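Local atomic coordinates of purine nucleosidase, (IunH-1) (Sulfolobus solfataricus, PDB entry 3T8J), a protein that belongs to the nucleosidase clan and holds a sodium ion in an alpha/beta fold built round a mixed sheet. Residues G82-G85 with D86-V89; N263-N266 with I267-M271. All blocks are in the same frame, centred on the assembly; numbering follows the deposited sequence.

How the interactions relate
Both are local contacts within loops, and neither lies in the central sheet: interaction 1 sits between helices 76-79 and 101-111, interaction 2 between the antiparallel strands 251-261 and 272-275, with 272-275 outermost within this chain. Their centres are 30 Å apart and their nearest atoms about 20 Å, with no touch. Each is partly buried, but the cover differs. Residues 82-89 rest on helix 40-53 and touch no other subunit, whereas 263-271 pack on loops and helix 169-177 of their own chain and on other subunits of the four-chain assembly. The chemistry differs too: apolar methyl packing and one CA-H...O contact in the first, consecutive polar turns and a water-bridged charge pair in the second.

Interaction 1 of 2, residues G82-G85 with D86-V89; sequences GGIG and DVTV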
# COMPACT_ATOMS: atom_id res chain seq x y z
N GLY A 82 22.14 27.74 6.46
CA GLY A 82 22.02 28.60 5.31
C GLY A 82 22.24 27.87 4.00
O GLY A 82 22.28 28.49 2.94
N GLY A 83 22.45 26.56 4.07
CA GLY A 83 22.64 25.75 2.84
C GLY A 83 24.07 25.73 2.30
O GLY A 83 24.41 24.93 1.41
N ILE A 84 24.92 26.57 2.88
CA ILE A 84 26.31 26.76 2.48
C ILE A 84 27.12 26.88 3.77
O ILE A 84 28.05 27.69 3.87
CB ILE A 84 26.46 28.00 1.57
CG1 ILE A 84 25.83 29.25 2.22
CG2 ILE A 84 25.81 27.73 0.23
CD1 ILE A 84 26.39 30.57 1.64
N GLY A 85 26.77 26.03 4.72
CA GLY A 85 27.22 26.20 6.10
C GLY A 85 26.20 27.02 6.88
O GLY A 85 25.08 27.21 6.43
N ASP A 86 26.57 27.49 8.07
CA ASP A 86 25.57 28.19 8.90
C ASP A 86 25.36 29.68 8.59
O ASP A 86 24.44 30.28 9.16
CB ASP A 86 25.87 27.99 10.40
CG ASP A 86 25.59 26.53 10.86
OD1 ASP A 86 24.67 25.83 10.34
OD2 ASP A 86 26.31 26.08 11.78
N VAL A 87 26.19 30.29 7.75
CA VAL A 87 25.93 31.66 7.28
C VAL A 87 24.62 31.71 6.50
O VAL A 87 24.33 30.81 5.71
CB VAL A 87 27.07 32.20 6.38
CG1 VAL A 87 27.19 31.41 5.12
CG2 VAL A 87 26.85 33.68 6.07
N THR A 88 23.82 32.74 6.77
CA THR A 88 22.54 32.98 6.13
C THR A 88 22.63 34.31 5.39
O THR A 88 22.43 35.38 5.96
CB THR A 88 21.38 32.98 7.13
OG1 THR A 88 21.65 33.92 8.18
CG2 THR A 88 21.20 31.58 7.75
N VAL A 89 22.91 34.22 4.09
CA VAL A 89 23.17 35.39 3.28
C VAL A 89 21.89 36.14 2.93
O VAL A 89 20.79 35.62 3.07
CB VAL A 89 23.88 35.03 1.92
CG1 VAL A 89 25.22 34.33 2.15
CG2 VAL A 89 22.97 34.16 1.01
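Ile-84 lays the end of its side chain over Val-87, with CD1 3.7 Å from Val-87 CG1. The two side chains meet at a slant, and CG1 of Ile-84 also touches that Val-87 methyl. With chi1 at 52°, CG1 of Ile-84 is held between its own backbone N and carbonyl carbon, and the terminal methyl extends from there to the later residues of the loop. The same CD1 reaches Val-89 CG1 at 4.0 Å, this time with the side chains nearly perpendicular, so one methyl serves both valines.

The backbone adds a second set of contacts. Gly-82 N donates to Gly-85 O at 3.0 Å, a bond that spans the glycine-rich bend. Gly-82 CA approaches Val-87 O at 3.2 Å, and the angle of 170° at the hydrogen marks a nearly straight CA-H...O contact. Thr-88 adds its methyl, CG2 lying 3.9 Å from Gly-82 CA. Asp-86 directs its polar end elsewhere: OD1 is hydrogen-bonded to Lys-81 N, just before the bend.

Helix 40-53 backs this loop, with Val-89 packing on Asn-46 and Trp-49, while Asn-46 ND2 bonds Gly-82 O. Beyond the peptide link itself, 82-85 and 86-89 meet through methyl packing and one weak CA-H...O interaction, which implies a fit resting mainly on dispersion and shape, with conventional polar bonds made within 82-85 and to neighbours such as Lys-81 and Asn-46.

Interaction 2 of 2, residues N263-N266 with I267-M271; sequences NTDN and ITRGM
An ST turn running directly into a type I beta turn shapes this loop from Thr-264 to Arg-269. Thr-264 OG1 accepts from Asn-266 N at 3.0 Å, with 154° at the hydrogen. The hydroxyl is set between its own backbone N and carbonyl carbon, facing the chain that follows. The type I turn, Asn-266 to Arg-269, is then closed by Arg-269 N donating to Asn-266 O at 3.0 Å; the donor stands above the carbonyl plane, 54° out of it.

Arg-269 runs back beside 263-266. CG is anti to the backbone N (chi1 172°) and the chain stays extended to NE, which carries the guanidinium alongside Asp-265. Near its root, CB is 3.3 Å from Thr-264 O, a buried carbonyl oxygen for which the model offers no polar partner. Asp-265 OD1 lies 4.0 Å from Arg-269 NH1 and well out of the guanidinium plane, so the opposite charges are near without a direct salt bridge. One water spans them, donating to Asp-265 OD1 at 2.6 Å and accepting from Arg-269 NH1 at 3.0 Å, at the guanidinium edge and in its plane.

This loop joins the antiparallel strands 251-261 and 272-275, and a type II turn, Thr-268 to Met-271, leads into the second of them. Asp-262 ties its base, its two carboxylate oxygens bonding the hydroxyls of Thr-264 and Thr-268 separately. Arg-269 has firmer partners beyond the loop: NH2 bonds the carbonyls of Trp-166 and Asn-71, and a cation-pi contact involves Trp-166. On the subunit side, Ile-267 packs on Trp-283 of the second subunit, and Met-271 on that subunit's Met-271.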
# COMPACT_ATOMS: atom_id res chain seq x y z
N ASN A 263 5.39 6.25 -5.08
CA ASN A 263 4.75 7.42 -4.47
C ASN A 263 3.81 7.04 -3.32
O ASN A 263 2.84 7.74 -3.04
CB ASN A 263 4.04 8.30 -5.51
CG ASN A 263 2.80 7.63 -6.09
OD1 ASN A 263 2.77 6.39 -6.27
ND2 ASN A 263 1.78 8.44 -6.40
N THR A 264 4.11 5.91 -2.68
CA THR A 264 3.39 5.54 -1.47
C THR A 264 3.95 6.30 -0.27
O THR A 264 4.99 6.95 -0.35
CB THR A 264 3.49 4.01 -1.17
OG1 THR A 264 4.81 3.70 -0.69
CG2 THR A 264 3.13 3.18 -2.42
N ASP A 265 3.24 6.18 0.85
CA ASP A 265 3.74 6.60 2.16
C ASP A 265 4.33 5.42 2.96
O ASP A 265 4.48 5.49 4.19
CB ASP A 265 2.59 7.23 2.97
CG ASP A 265 2.46 8.71 2.75
OD1 ASP A 265 3.47 9.46 2.95
OD2 ASP A 265 1.32 9.12 2.42
N ASN A 266 4.65 4.34 2.26
CA ASN A 266 5.24 3.18 2.87
C ASN A 266 6.77 3.36 2.99
O ASN A 266 7.36 4.37 2.59
CB ASN A 266 4.89 1.92 2.07
CG ASN A 266 3.37 1.64 2.03
OD1 ASN A 266 2.66 1.92 2.99
ND2 ASN A 266 2.89 1.04 0.92
N ILE A 267 7.43 2.33 3.51
CA ILE A 267 8.87 2.36 3.68
C ILE A 267 9.68 2.61 2.38
O ILE A 267 10.78 3.14 2.42
CB ILE A 267 9.32 1.06 4.40
CG1 ILE A 267 10.65 1.28 5.08
CG2 ILE A 267 9.28 -0.15 3.48
CD1 ILE A 267 10.96 0.19 6.10
N THR A 268 9.12 2.20 1.23
CA THR A 268 9.73 2.31 -0.08
C THR A 268 9.46 3.67 -0.76
O THR A 268 9.87 3.89 -1.91
CB THR A 268 9.17 1.19 -0.99
OG1 THR A 268 7.75 1.15 -0.83
CG2 THR A 268 9.79 -0.17 -0.61
N ARG A 269 8.82 4.60 -0.05
CA ARG A 269 8.55 5.93 -0.58
C ARG A 269 9.78 6.51 -1.27
O ARG A 269 10.87 6.54 -0.69
CB ARG A 269 8.12 6.89 0.55
CG ARG A 269 8.02 8.35 0.12
CD ARG A 269 7.67 9.31 1.27
NE ARG A 269 7.97 10.69 0.93
CZ ARG A 269 7.64 11.74 1.68
NH1 ARG A 269 6.93 11.55 2.77
NH2 ARG A 269 7.98 12.97 1.31
N GLY A 270 9.59 7.02 -2.48
CA GLY A 270 10.65 7.72 -3.17
C GLY A 270 11.64 6.89 -3.94
O GLY A 270 12.51 7.45 -4.60
N MET A 271 11.51 5.56 -3.89
CA MET A 271 12.39 4.70 -4.68
C MET A 271 12.17 4.88 -6.17
O MET A 271 11.05 5.16 -6.63
CB MET A 271 12.21 3.22 -4.34
CG MET A 271 12.72 2.83 -2.95
SD MET A 271 12.80 1.07 -2.65
CE MET A 271 14.23 0.68 -3.57
O HOH W 1 5.85 9.08 4.05